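Local coordinates for protein nucleoside-diphosphate sugar epimerase (SulA family) (Corynebacterium glutamicum, PDB 3OH8) that probably acts as an NAD(P)-dependent epimerase on nucleoside-diphosphate sugars, being built around a Rossmann-type dinucleotide-binding domain, at residues T164-T169 and I348-I353; S220-I225 and L278-R283; L192-D197 and T233-E238. All coordinates share one frame; numbering follows the deposited sequence.

Interaction 1 (T164-T169 and I348-I353)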
ATOM      1  N   THR A 164       5.137  -4.904  -3.533  1.00 15.11           N
ATOM      2  CA  THR A 164       6.569  -5.125  -3.667  1.00 14.09           C
ATOM      3  C   THR A 164       7.353  -4.400  -2.569  1.00 18.36           C
ATOM      4  O   THR A 164       8.213  -4.992  -1.906  1.00 15.11           O
ATOM      5  CB  THR A 164       7.072  -4.685  -5.074  1.00 16.83           C
ATOM      6  OG1 THR A 164       6.536  -5.564  -6.080  1.00 15.35           O
ATOM      7  CG2 THR A 164       8.590  -4.722  -5.138  1.00 13.23           C
ATOM      8  N   ALA A 165       7.042  -3.124  -2.371  1.00 14.96           N
ATOM      9  CA  ALA A 165       7.682  -2.343  -1.320  1.00 14.49           C
ATOM     10  C   ALA A 165       7.417  -2.919   0.062  1.00 16.39           C
ATOM     11  O   ALA A 165       8.298  -2.892   0.911  1.00 15.50           O
ATOM     12  CB  ALA A 165       7.233  -0.895  -1.368  1.00 14.20           C
ATOM     13  N   GLN A 166       6.203  -3.405   0.303  1.00 10.74           N
ATOM     14  CA  GLN A 166       5.866  -3.942   1.619  1.00 15.30           C
ATOM     15  C   GLN A 166       6.654  -5.220   1.892  1.00 14.06           C
ATOM     16  O   GLN A 166       7.231  -5.381   2.958  1.00 15.88           O
ATOM     17  CB  GLN A 166       4.359  -4.221   1.714  1.00 16.86           C
ATOM     18  CG  GLN A 166       3.835  -4.383   3.138  1.00 16.32           C
ATOM     19  CD  GLN A 166       2.326  -4.607   3.150  1.00 19.71           C
ATOM     20  OE1 GLN A 166       1.686  -4.606   2.097  1.00 15.82           O
ATOM     21  NE2 GLN A 166       1.759  -4.812   4.335  1.00 16.14           N
ATOM     22  N   LEU A 167       6.662  -6.133   0.921  1.00  8.62           N
ATOM     23  CA  LEU A 167       7.451  -7.366   1.011  1.00 13.77           C
ATOM     24  C   LEU A 167       8.918  -7.070   1.320  1.00 15.90           C
ATOM     25  O   LEU A 167       9.534  -7.692   2.193  1.00 15.21           O
ATOM     26  CB  LEU A 167       7.391  -8.127  -0.310  1.00 13.48           C
ATOM     27  CG  LEU A 167       6.505  -9.365  -0.482  1.00 22.43           C
ATOM     28  CD1 LEU A 167       5.621  -9.656   0.698  1.00 21.07           C
ATOM     29  CD2 LEU A 167       5.701  -9.268  -1.766  1.00 11.71           C
ATOM     30  N   GLN A 168       9.492  -6.138   0.572  1.00 15.08           N
ATOM     31  CA  GLN A 168      10.877  -5.770   0.820  1.00 17.15           C
ATOM     32  C   GLN A 168      11.080  -5.201   2.223  1.00 16.88           C
ATOM     33  O   GLN A 168      12.057  -5.538   2.886  1.00 18.95           O
ATOM     34  CB  GLN A 168      11.386  -4.821  -0.260  1.00 17.11           C
ATOM     35  CG  GLN A 168      11.420  -5.487  -1.632  1.00 16.50           C
ATOM     36  CD  GLN A 168      11.642  -4.499  -2.758  1.00 19.54           C
ATOM     37  OE1 GLN A 168      11.228  -3.344  -2.673  1.00 19.69           O
ATOM     38  NE2 GLN A 168      12.287  -4.953  -3.824  1.00 22.33           N
ATOM     39  N   THR A 169      10.175  -4.354   2.705  1.00 15.22           N
ATOM     40  CA  THR A 169      10.379  -3.847   4.071  1.00 17.38           C
ATOM     41  C   THR A 169      10.210  -4.954   5.112  1.00 21.53           C
ATOM     42  O   THR A 169      10.682  -4.835   6.243  1.00 16.99           O
ATOM     43  CB  THR A 169       9.447  -2.685   4.413  1.00 20.08           C
ATOM     44  OG1 THR A 169       8.085  -3.091   4.202  1.00 19.19           O
ATOM     45  CG2 THR A 169       9.760  -1.500   3.535  1.00 14.47           C
ATOM     46  N   ILE A 348      -3.658  -8.091   2.472  1.00 15.35           N
ATOM     47  CA  ILE A 348      -4.303  -9.364   2.146  1.00 10.46           C
ATOM     48  C   ILE A 348      -3.418 -10.195   1.225  1.00 12.70           C
ATOM     49  O   ILE A 348      -3.261 -11.398   1.430  1.00 11.94           O
ATOM     50  CB  ILE A 348      -5.715  -9.135   1.567  1.00 13.77           C
ATOM     51  CG1 ILE A 348      -6.641  -8.650   2.693  1.00 17.04           C
ATOM     52  CG2 ILE A 348      -6.269 -10.410   0.969  1.00 14.02           C
ATOM     53  CD1 ILE A 348      -7.940  -7.992   2.208  1.00 14.49           C
ATOM     54  N   TYR A 349      -2.813  -9.562   0.227  1.00  9.02           N
ATOM     55  CA  TYR A 349      -1.864 -10.285  -0.619  1.00 12.69           C
ATOM     56  C   TYR A 349      -0.701 -10.830   0.200  1.00 15.34           C
ATOM     57  O   TYR A 349      -0.313 -11.997   0.075  1.00 13.71           O
ATOM     58  CB  TYR A 349      -1.333  -9.379  -1.740  1.00  7.75           C
ATOM     59  CG  TYR A 349      -2.213  -9.419  -2.984  1.00 10.67           C
ATOM     60  CD1 TYR A 349      -2.131 -10.479  -3.879  1.00 13.62           C
ATOM     61  CD2 TYR A 349      -3.105  -8.384  -3.266  1.00  9.89           C
ATOM     62  CE1 TYR A 349      -2.938 -10.519  -5.030  1.00 15.94           C
ATOM     63  CE2 TYR A 349      -3.909  -8.416  -4.401  1.00 18.26           C
ATOM     64  CZ  TYR A 349      -3.827  -9.489  -5.272  1.00 19.05           C
ATOM     65  OH  TYR A 349      -4.626  -9.516  -6.401  1.00 19.98           O
ATOM     66  N   TYR A 350      -0.139  -9.956   1.027  1.00 17.59           N
ATOM     67  CA  TYR A 350       1.025 -10.287   1.843  1.00 13.48           C
ATOM     68  C   TYR A 350       0.672 -11.461   2.744  1.00 15.98           C
ATOM     69  O   TYR A 350       1.386 -12.466   2.773  1.00 17.40           O
ATOM     70  CB  TYR A 350       1.429  -9.042   2.639  1.00 11.47           C
ATOM     71  CG  TYR A 350       2.781  -9.077   3.316  1.00 12.81           C
ATOM     72  CD1 TYR A 350       3.147 -10.129   4.136  1.00 13.34           C
ATOM     73  CD2 TYR A 350       3.675  -8.014   3.167  1.00 17.28           C
ATOM     74  CE1 TYR A 350       4.394 -10.137   4.783  1.00 18.08           C
ATOM     75  CE2 TYR A 350       4.910  -8.012   3.800  1.00 14.74           C
ATOM     76  CZ  TYR A 350       5.261  -9.077   4.608  1.00 14.18           C
ATOM     77  OH  TYR A 350       6.491  -9.069   5.235  1.00 14.12           O
ATOM     78  N   ARG A 351      -0.457 -11.360   3.442  1.00 14.50           N
ATOM     79  CA  ARG A 351      -0.922 -12.473   4.251  1.00 13.82           C
ATOM     80  C   ARG A 351      -1.084 -13.757   3.438  1.00 16.90           C
ATOM     81  O   ARG A 351      -0.671 -14.834   3.881  1.00 14.51           O
ATOM     82  CB  ARG A 351      -2.245 -12.141   4.957  1.00 17.30           C
ATOM     83  CG  ARG A 351      -2.676 -13.261   5.883  1.00 16.64           C
ATOM     84  CD  ARG A 351      -3.976 -13.001   6.636  1.00 16.54           C
ATOM     85  NE  ARG A 351      -4.258 -14.169   7.463  1.00 18.99           N
ATOM     86  CZ  ARG A 351      -4.963 -14.161   8.586  1.00 17.03           C
ATOM     87  NH1 ARG A 351      -5.509 -13.040   9.035  1.00 17.26           N
ATOM     88  NH2 ARG A 351      -5.102 -15.294   9.268  1.00 20.18           N
ATOM     89  N   ALA A 352      -1.708 -13.656   2.263  1.00 14.53           N
ATOM     90  CA  ALA A 352      -1.917 -14.848   1.431  1.00 13.95           C
ATOM     91  C   ALA A 352      -0.583 -15.524   1.105  1.00 15.04           C
ATOM     92  O   ALA A 352      -0.470 -16.751   1.097  1.00 15.58           O
ATOM     93  CB  ALA A 352      -2.656 -14.479   0.143  1.00 14.87           C
ATOM     94  N   ILE A 353       0.429 -14.706   0.832  1.00 11.38           N
ATOM     95  CA  ILE A 353       1.747 -15.225   0.503  1.00 14.10           C
ATOM     96  C   ILE A 353       2.314 -16.117   1.610  1.00 16.38           C
ATOM     97  O   ILE A 353       2.810 -17.218   1.334  1.00 19.08           O
ATOM     98  CB  ILE A 353       2.726 -14.073   0.181  1.00 13.55           C
ATOM     99  CG1 ILE A 353       2.328 -13.394  -1.133  1.00 16.30           C
ATOM    100  CG2 ILE A 353       4.162 -14.569   0.145  1.00 13.00           C
ATOM    101  CD1 ILE A 353       3.129 -12.107  -1.401  1.00 13.94           C
TER

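Interaction 2 (S220-I225 and L278-R283)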
ATOM      1  N   SER A 220     -17.951  -8.269 -26.700  1.00 57.27           N
ATOM      2  CA  SER A 220     -17.108  -7.873 -27.824  1.00 58.99           C
ATOM      3  C   SER A 220     -15.628  -7.942 -27.444  1.00 57.17           C
ATOM      4  O   SER A 220     -14.764  -8.049 -28.316  1.00 54.11           O
ATOM      5  CB  SER A 220     -17.453  -6.452 -28.274  1.00 61.05           C
ATOM      6  OG  SER A 220     -17.068  -5.507 -27.289  1.00 62.65           O
ATOM      7  N   HIS A 221     -15.352  -7.876 -26.142  1.00 57.94           N
ATOM      8  CA  HIS A 221     -13.985  -7.864 -25.617  1.00 60.34           C
ATOM      9  C   HIS A 221     -13.413  -9.260 -25.369  1.00 51.72           C
ATOM     10  O   HIS A 221     -12.290  -9.391 -24.878  1.00 51.83           O
ATOM     11  CB  HIS A 221     -13.938  -7.091 -24.293  1.00 63.12           C
ATOM     12  CG  HIS A 221     -13.921  -5.605 -24.454  1.00 68.00           C
ATOM     13  ND1 HIS A 221     -15.050  -4.872 -24.756  1.00 70.13           N
ATOM     14  CD2 HIS A 221     -12.913  -4.709 -24.333  1.00 68.04           C
ATOM     15  CE1 HIS A 221     -14.736  -3.592 -24.826  1.00 69.33           C
ATOM     16  NE2 HIS A 221     -13.445  -3.466 -24.573  1.00 69.43           N
ATOM     17  N   LYS A 222     -14.185 -10.293 -25.694  1.00 40.61           N
ATOM     18  CA  LYS A 222     -13.847 -11.656 -25.276  1.00 41.26           C
ATOM     19  C   LYS A 222     -12.421 -12.094 -25.624  1.00 36.73           C
ATOM     20  O   LYS A 222     -11.652 -12.483 -24.746  1.00 32.04           O
ATOM     21  CB  LYS A 222     -14.858 -12.678 -25.812  1.00 41.82           C
ATOM     22  CG  LYS A 222     -15.093 -13.835 -24.845  1.00 49.66           C
ATOM     23  CD  LYS A 222     -15.376 -15.149 -25.561  1.00 57.25           C
ATOM     24  CE  LYS A 222     -15.598 -16.288 -24.564  1.00 62.88           C
ATOM     25  NZ  LYS A 222     -16.813 -16.078 -23.719  1.00 66.14           N
ATOM     26  N   GLU A 223     -12.074 -12.044 -26.905  1.00 33.19           N
ATOM     27  CA  GLU A 223     -10.758 -12.500 -27.336  1.00 32.96           C
ATOM     28  C   GLU A 223      -9.638 -11.686 -26.675  1.00 34.83           C
ATOM     29  O   GLU A 223      -8.687 -12.248 -26.129  1.00 32.72           O
ATOM     30  CB  GLU A 223     -10.650 -12.483 -28.870  1.00 35.79           C
ATOM     31  CG  GLU A 223      -9.389 -13.131 -29.433  1.00 38.39           C
ATOM     32  CD  GLU A 223      -9.114 -14.525 -28.875  1.00 42.29           C
ATOM     33  OE1 GLU A 223     -10.046 -15.181 -28.353  1.00 42.57           O
ATOM     34  OE2 GLU A 223      -7.948 -14.966 -28.957  1.00 43.19           O
ATOM     35  N   ALA A 224      -9.760 -10.365 -26.709  1.00 36.24           N
ATOM     36  CA  ALA A 224      -8.776  -9.496 -26.066  1.00 35.95           C
ATOM     37  C   ALA A 224      -8.516  -9.892 -24.614  1.00 38.76           C
ATOM     38  O   ALA A 224      -7.380  -9.839 -24.150  1.00 35.54           O
ATOM     39  CB  ALA A 224      -9.225  -8.039 -26.132  1.00 36.52           C
ATOM     40  N   ILE A 225      -9.570 -10.270 -23.897  1.00 37.62           N
ATOM     41  CA  ILE A 225      -9.436 -10.621 -22.485  1.00 37.61           C
ATOM     42  C   ILE A 225      -8.856 -12.019 -22.317  1.00 32.38           C
ATOM     43  O   ILE A 225      -8.114 -12.299 -21.376  1.00 36.07           O
ATOM     44  CB  ILE A 225     -10.794 -10.534 -21.758  1.00 42.04           C
ATOM     45  CG1 ILE A 225     -11.181  -9.068 -21.550  1.00 46.45           C
ATOM     46  CG2 ILE A 225     -10.740 -11.272 -20.423  1.00 37.40           C
ATOM     47  CD1 ILE A 225     -12.662  -8.852 -21.302  1.00 47.57           C
ATOM     48  N   LEU A 278     -19.123 -10.212 -17.290  1.00 24.50           N
ATOM     49  CA  LEU A 278     -18.099  -9.936 -16.296  1.00 22.54           C
ATOM     50  C   LEU A 278     -17.863 -11.174 -15.438  1.00 20.28           C
ATOM     51  O   LEU A 278     -16.716 -11.598 -15.225  1.00 21.05           O
ATOM     52  CB  LEU A 278     -18.518  -8.753 -15.424  1.00 30.36           C
ATOM     53  CG  LEU A 278     -17.677  -8.490 -14.174  1.00 29.65           C
ATOM     54  CD1 LEU A 278     -16.246  -8.179 -14.564  1.00 27.17           C
ATOM     55  CD2 LEU A 278     -18.280  -7.353 -13.349  1.00 34.52           C
ATOM     56  N   ALA A 279     -18.949 -11.751 -14.932  1.00 18.24           N
ATOM     57  CA  ALA A 279     -18.859 -12.965 -14.120  1.00 18.29           C
ATOM     58  C   ALA A 279     -18.185 -14.101 -14.886  1.00 19.52           C
ATOM     59  O   ALA A 279     -17.402 -14.870 -14.318  1.00 19.85           O
ATOM     60  CB  ALA A 279     -20.243 -13.401 -13.639  1.00 17.23           C
ATOM     61  N   GLU A 280     -18.497 -14.213 -16.175  1.00 19.83           N
ATOM     62  CA  GLU A 280     -17.948 -15.296 -16.972  1.00 23.79           C
ATOM     63  C   GLU A 280     -16.446 -15.126 -17.106  1.00 23.05           C
ATOM     64  O   GLU A 280     -15.693 -16.076 -16.936  1.00 18.99           O
ATOM     65  CB  GLU A 280     -18.593 -15.346 -18.358  1.00 26.58           C
ATOM     66  CG  GLU A 280     -17.942 -16.356 -19.292  1.00 28.04           C
ATOM     67  CD  GLU A 280     -18.736 -16.558 -20.574  1.00 35.31           C
ATOM     68  OE1 GLU A 280     -19.748 -15.853 -20.770  1.00 34.21           O
ATOM     69  OE2 GLU A 280     -18.345 -17.424 -21.382  1.00 39.82           O
ATOM     70  N   VAL A 281     -16.025 -13.907 -17.417  1.00 23.91           N
ATOM     71  CA  VAL A 281     -14.605 -13.591 -17.526  1.00 26.53           C
ATOM     72  C   VAL A 281     -13.874 -13.983 -16.253  1.00 22.23           C
ATOM     73  O   VAL A 281     -12.849 -14.660 -16.301  1.00 25.91           O
ATOM     74  CB  VAL A 281     -14.368 -12.093 -17.800  1.00 27.79           C
ATOM     75  CG1 VAL A 281     -12.908 -11.737 -17.561  1.00 31.93           C
ATOM     76  CG2 VAL A 281     -14.798 -11.747 -19.228  1.00 26.90           C
ATOM     77  N   CYS A 282     -14.420 -13.585 -15.112  1.00 20.12           N
ATOM     78  CA  CYS A 282     -13.797 -13.921 -13.840  1.00 21.23           C
ATOM     79  C   CYS A 282     -13.770 -15.420 -13.554  1.00 22.98           C
ATOM     80  O   CYS A 282     -12.778 -15.922 -13.019  1.00 20.77           O
ATOM     81  CB  CYS A 282     -14.441 -13.140 -12.689  1.00 21.70           C
ATOM     82  SG  CYS A 282     -14.225 -11.360 -12.854  1.00 26.19           S
ATOM     83  N   ARG A 283     -14.840 -16.141 -13.893  1.00 21.84           N
ATOM     84  CA  ARG A 283     -14.830 -17.597 -13.727  1.00 24.06           C
ATOM     85  C   ARG A 283     -13.689 -18.205 -14.537  1.00 22.58           C
ATOM     86  O   ARG A 283     -12.954 -19.063 -14.045  1.00 22.27           O
ATOM     87  CB  ARG A 283     -16.159 -18.253 -14.167  1.00 21.84           C
ATOM     88  CG  ARG A 283     -17.373 -17.974 -13.259  1.00 20.17           C
ATOM     89  CD  ARG A 283     -18.571 -18.879 -13.615  1.00 18.97           C
ATOM     90  NE  ARG A 283     -19.050 -18.674 -14.984  1.00 19.60           N
ATOM     91  CZ  ARG A 283     -19.999 -17.799 -15.327  1.00 21.22           C
ATOM     92  NH1 ARG A 283     -20.572 -17.030 -14.406  1.00 18.28           N
ATOM     93  NH2 ARG A 283     -20.374 -17.686 -16.592  1.00 24.37           N
TER

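Interaction 3 (L192-D197 and T233-E238)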
ATOM      1  N   LEU A 192       2.286 -14.602 -23.295  1.00 19.82           N
ATOM      2  CA  LEU A 192       1.786 -15.703 -24.122  1.00 21.35           C
ATOM      3  C   LEU A 192       2.846 -16.748 -24.415  1.00 23.16           C
ATOM      4  O   LEU A 192       2.602 -17.697 -25.153  1.00 22.13           O
ATOM      5  CB  LEU A 192       1.183 -15.181 -25.429  1.00 19.89           C
ATOM      6  CG  LEU A 192      -0.102 -14.367 -25.234  1.00 24.92           C
ATOM      7  CD1 LEU A 192      -0.525 -13.693 -26.527  1.00 26.52           C
ATOM      8  CD2 LEU A 192      -1.215 -15.258 -24.679  1.00 23.36           C
ATOM      9  N   ASN A 193       4.025 -16.570 -23.837  1.00 20.14           N
ATOM     10  CA  ASN A 193       5.095 -17.531 -24.026  1.00 21.54           C
ATOM     11  C   ASN A 193       6.141 -17.374 -22.934  1.00 18.73           C
ATOM     12  O   ASN A 193       7.275 -17.026 -23.224  1.00 21.10           O
ATOM     13  CB  ASN A 193       5.747 -17.330 -25.408  1.00 23.61           C
ATOM     14  CG  ASN A 193       6.819 -18.372 -25.706  1.00 30.71           C
ATOM     15  OD1 ASN A 193       6.748 -19.503 -25.225  1.00 32.74           O
ATOM     16  ND2 ASN A 193       7.811 -17.993 -26.504  1.00 30.77           N
ATOM     17  N   PRO A 194       5.758 -17.626 -21.669  1.00 21.02           N
ATOM     18  CA  PRO A 194       6.669 -17.380 -20.543  1.00 21.94           C
ATOM     19  C   PRO A 194       7.861 -18.348 -20.514  1.00 26.21           C
ATOM     20  O   PRO A 194       7.707 -19.538 -20.802  1.00 22.29           O
ATOM     21  CB  PRO A 194       5.767 -17.578 -19.316  1.00 16.10           C
ATOM     22  CG  PRO A 194       4.699 -18.526 -19.795  1.00 14.59           C
ATOM     23  CD  PRO A 194       4.438 -18.096 -21.215  1.00 17.48           C
ATOM     24  N   ALA A 195       9.038 -17.827 -20.176  1.00 22.29           N
ATOM     25  CA  ALA A 195      10.253 -18.630 -20.133  1.00 24.53           C
ATOM     26  C   ALA A 195      10.106 -19.828 -19.196  1.00 24.30           C
ATOM     27  O   ALA A 195       9.531 -19.712 -18.118  1.00 21.11           O
ATOM     28  CB  ALA A 195      11.434 -17.771 -19.704  1.00 23.05           C
ATOM     29  N   SER A 196      10.638 -20.975 -19.606  1.00 26.63           N
ATOM     30  CA  SER A 196      10.589 -22.191 -18.782  1.00 28.27           C
ATOM     31  C   SER A 196      11.134 -21.975 -17.385  1.00 21.99           C
ATOM     32  O   SER A 196      10.722 -22.650 -16.442  1.00 22.34           O
ATOM     33  CB  SER A 196      11.391 -23.322 -19.433  1.00 27.83           C
ATOM     34  OG  SER A 196      10.794 -23.720 -20.649  1.00 39.88           O
ATOM     35  N   ASP A 197      12.077 -21.050 -17.268  1.00 19.91           N
ATOM     36  CA  ASP A 197      12.799 -20.838 -16.021  1.00 23.94           C
ATOM     37  C   ASP A 197      12.353 -19.555 -15.309  1.00 24.38           C
ATOM     38  O   ASP A 197      13.058 -19.036 -14.434  1.00 20.77           O
ATOM     39  CB  ASP A 197      14.309 -20.785 -16.299  1.00 27.08           C
ATOM     40  CG  ASP A 197      14.719 -19.555 -17.121  1.00 27.09           C
ATOM     41  OD1 ASP A 197      13.835 -18.859 -17.666  1.00 23.72           O
ATOM     42  OD2 ASP A 197      15.933 -19.280 -17.217  1.00 25.18           O
ATOM     43  N   THR A 233      -2.503 -16.441 -17.540  1.00 16.12           N
ATOM     44  CA  THR A 233      -2.712 -16.990 -16.203  1.00 16.47           C
ATOM     45  C   THR A 233      -2.482 -18.493 -16.215  1.00 17.47           C
ATOM     46  O   THR A 233      -1.900 -19.046 -15.285  1.00 18.44           O
ATOM     47  CB  THR A 233      -4.134 -16.672 -15.675  1.00 15.88           C
ATOM     48  OG1 THR A 233      -4.262 -15.258 -15.452  1.00 15.20           O
ATOM     49  CG2 THR A 233      -4.383 -17.388 -14.383  1.00 13.00           C
ATOM     50  N   LYS A 234      -2.924 -19.147 -17.287  1.00 19.66           N
ATOM     51  CA  LYS A 234      -2.769 -20.585 -17.416  1.00 20.02           C
ATOM     52  C   LYS A 234      -1.306 -20.975 -17.595  1.00 17.23           C
ATOM     53  O   LYS A 234      -0.830 -21.944 -16.990  1.00 23.17           O
ATOM     54  CB  LYS A 234      -3.595 -21.110 -18.595  1.00 21.22           C
ATOM     55  CG  LYS A 234      -3.627 -22.620 -18.704  1.00 24.51           C
ATOM     56  CD  LYS A 234      -4.409 -23.048 -19.941  1.00 35.65           C
ATOM     57  CE  LYS A 234      -4.300 -24.543 -20.177  1.00 45.30           C
ATOM     58  NZ  LYS A 234      -5.007 -24.943 -21.427  1.00 50.58           N
ATOM     59  N   PHE A 235      -0.597 -20.235 -18.438  1.00 14.56           N
ATOM     60  CA  PHE A 235       0.797 -20.550 -18.705  1.00 16.84           C
ATOM     61  C   PHE A 235       1.620 -20.385 -17.432  1.00 15.94           C
ATOM     62  O   PHE A 235       2.506 -21.185 -17.142  1.00 19.89           O
ATOM     63  CB  PHE A 235       1.339 -19.711 -19.871  1.00 17.92           C
ATOM     64  CG  PHE A 235       0.598 -19.944 -21.178  1.00 23.95           C
ATOM     65  CD1 PHE A 235      -0.151 -21.097 -21.366  1.00 25.82           C
ATOM     66  CD2 PHE A 235       0.650 -19.011 -22.207  1.00 19.36           C
ATOM     67  CE1 PHE A 235      -0.832 -21.325 -22.564  1.00 29.55           C
ATOM     68  CE2 PHE A 235      -0.020 -19.229 -23.405  1.00 24.65           C
ATOM     69  CZ  PHE A 235      -0.766 -20.389 -23.582  1.00 24.20           C
ATOM     70  N   LEU A 236       1.301 -19.363 -16.651  1.00 14.15           N
ATOM     71  CA  LEU A 236       1.990 -19.168 -15.376  1.00 18.21           C
ATOM     72  C   LEU A 236       1.651 -20.325 -14.419  1.00 17.44           C
ATOM     73  O   LEU A 236       2.519 -20.856 -13.724  1.00 18.52           O
ATOM     74  CB  LEU A 236       1.581 -17.831 -14.754  1.00 19.71           C
ATOM     75  CG  LEU A 236       2.506 -16.602 -14.739  1.00 26.05           C
ATOM     76  CD1 LEU A 236       3.962 -16.878 -15.176  1.00 21.14           C
ATOM     77  CD2 LEU A 236       1.887 -15.508 -15.544  1.00 23.83           C
ATOM     78  N   ALA A 237       0.381 -20.706 -14.377  1.00 19.60           N
ATOM     79  CA  ALA A 237      -0.044 -21.807 -13.509  1.00 18.19           C
ATOM     80  C   ALA A 237       0.701 -23.094 -13.853  1.00 16.75           C
ATOM     81  O   ALA A 237       1.078 -23.862 -12.967  1.00 15.98           O
ATOM     82  CB  ALA A 237      -1.546 -22.012 -13.592  1.00 21.53           C
ATOM     83  N   GLU A 238       0.932 -23.320 -15.139  1.00 17.36           N
ATOM     84  CA  GLU A 238       1.695 -24.487 -15.560  1.00 18.34           C
ATOM     85  C   GLU A 238       3.114 -24.442 -15.024  1.00 20.67           C
ATOM     86  O   GLU A 238       3.641 -25.456 -14.571  1.00 19.31           O
ATOM     87  CB  GLU A 238       1.688 -24.622 -17.090  1.00 18.89           C
ATOM     88  CG  GLU A 238       0.304 -24.984 -17.624  1.00 21.11           C
ATOM     89  CD  GLU A 238       0.213 -24.997 -19.138  1.00 28.92           C
ATOM     90  OE1 GLU A 238       1.203 -24.642 -19.808  1.00 28.68           O
ATOM     91  OE2 GLU A 238      -0.863 -25.352 -19.658  1.00 29.67           O
TER

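Interaction 1 (T164-T169 and I348-I353)
Tyr-350 holds CG anti to its own backbone N (chi1 -167°), which carries the ring out from helix 342-354 to Gln-166 and Leu-167; Gln-166 has the same kind of first torsion and then runs extended, drawing its aliphatic part past the ring. The two short helical segments cross at -51° with their axes 10.5 Å apart, a spacing filled by these side chains. Over one face of the phenol ring lies Leu-167 CD1, 3.7 Å from the centroid of the Tyr-350 ring and 19° off its normal, a CH-pi contact shifted toward the CD2-CE2 side. At the same CD2-CE2 rim, but displaced to the other side of the ring plane, Gln-166 CG comes within 3.6 Å of Tyr-350 CD2. The other branch of the leucine is used too: Leu-167 CD2 meets Ile-353 CD1 tip to tip at 3.8 Å. Near the ring plane, Gln-166 O sits 3.6 Å from Tyr-350 CE2, and this carbonyl also accepts Thr-169 OG1 at 2.7 Å. Beyond the ring, the Gln-166 amide bonds to Thr-346 OG1 and Asp-347 OD1, both on helix 342-354. Phe-135 meets the Tyr-350 ring edge-to-face. All four residues are buried; between these segments of the Rossmann-type domain the contact is apolar packing and CH-pi without hydrogen bonds, the ring's polarised C-H edge probably drawn toward the carbonyl, while the glutamine amide adds two hydrogen bonds to the tyrosine's helix.

Interaction 2 (S220-I225 and L278-R283)
Two consecutive beta-alpha-beta crossovers of the Rossmann-type sheet supply the helices that meet here: the first turn of helix 222-242, which leads from strand 204-207 to strand 248-254, offers Lys-222 and Ile-225 to Glu-280 and Val-281 of helix 277-287, which lies between strands 248-254 and 298-308. The touching pairs follow helical spacing, since Lys-222 and Ile-225 are three residues apart and so project from one side of their helix, whereas Glu-280 and Val-281 are neighbours on theirs. The nearest CA pair, 7.8 Å between Ile-225 CA and Val-281 CA, falls at the apolar contact.

The polar half is a salt bridge that is also a hydrogen bond, with Lys-222 NZ 3.1 Å from Glu-280 OE2. Glu-280 reaches it as an extended chain, CG anti to the backbone N (chi1 173°), whereas the lysine bends at its second and fourth torsions; the two side chains cross at about a right angle, with NZ brought to the carboxylate. The nitrogen stands above the carboxylate, 67° out of its plane, and the pairing uses one oxygen only at close range: Glu-280 OE1 remains 4.2 Å from Lys-222 NZ. Such an oblique grip at an exposed lysine suggests electrostatic attraction more than a tightly directed bond.

At the helix start, Ile-225 N bonds to His-221 O at 3.0 Å, which carries the helical bonding back into the preceding 3-10 turn. On the other helix, Asp-276 OD1 accepts Ala-279 N in the opening turn. Inward of the ion pair, the branched side chains also cross nearly perpendicularly: Ile-225 CG2 touches Val-281 CG1 at 3.6 Å, and Ile-225 CD1 lies 4.2 Å from Val-281 CG2.

Interaction 3 (L192-D197 and T233-E238)
Pro-194 and Phe-235 form the tight part of this contact, where the irregular loop between strands 187-188 and 204-207 of the Rossmann-type domain lies against helix 222-242, the helix of the next crossover. The proline ring crosses the phenylalanine side chain at about a right angle and meets its root: Pro-194 CG is 3.6 Å and Pro-194 CD 3.7 Å from Phe-235 CB. The nearest CA atoms are here too, 6.9 Å between Pro-194 CA and Phe-235 CA. Both residues direct their CB atoms at the opposing segment, and Pro-194 further touches Trp-189 and Leu-239, the latter one turn along the same helix.

Phe-235 places CG beside its backbone N and anti to the carbonyl carbon (chi1 -61°), a torsion that swings the ring from the proline toward Leu-192. That end is more polar, and its close approach is made by backbone. Leu-192 CA lies at the ring edge, in its plane, while Leu-192 O approaches Phe-235 CE2 obliquely at 3.5 Å. Thus the ring borders backbone more than side chain, and no hydrogen bond joins the two segments.

Toward solvent the packing is looser. The CB atoms of Leu-192 and Asn-193 point away from the helix, both residues are exposed, and Asn-193 N comes no closer than 4.5 Å to Phe-235 CD2. On the inner side, Leu-236 is buried against Trp-189, Leu-205 and His-207, which ties the same turn of helix to strand 204-207 beneath it. Leu-192 does return partway through its side chain, which also touches Leu-231, one turn before the phenylalanine: its CD2 methyl reaches Phe-235 CE2 at 4.3 Å.

In the fold
From the N terminus, helix 158-169 opens the longest loop, which interaction 1 closes across 178 intervening residues on helix 342-354, bringing an early and a late helix of the Rossmann-type domain together. Inside it, the loop 192-197 and segment 220-225 come next; 233-238 then closes interaction 3, and 278-283 closes interaction 2. Both are nested within interaction 1, and they cross each other, their segments alternating along the chain. They share helix 222-242, met near its start by helix 277-287 and farther on by the loop. Their centres are about 20 Å apart, and interaction 1, much nearer the chain centre, touches neither.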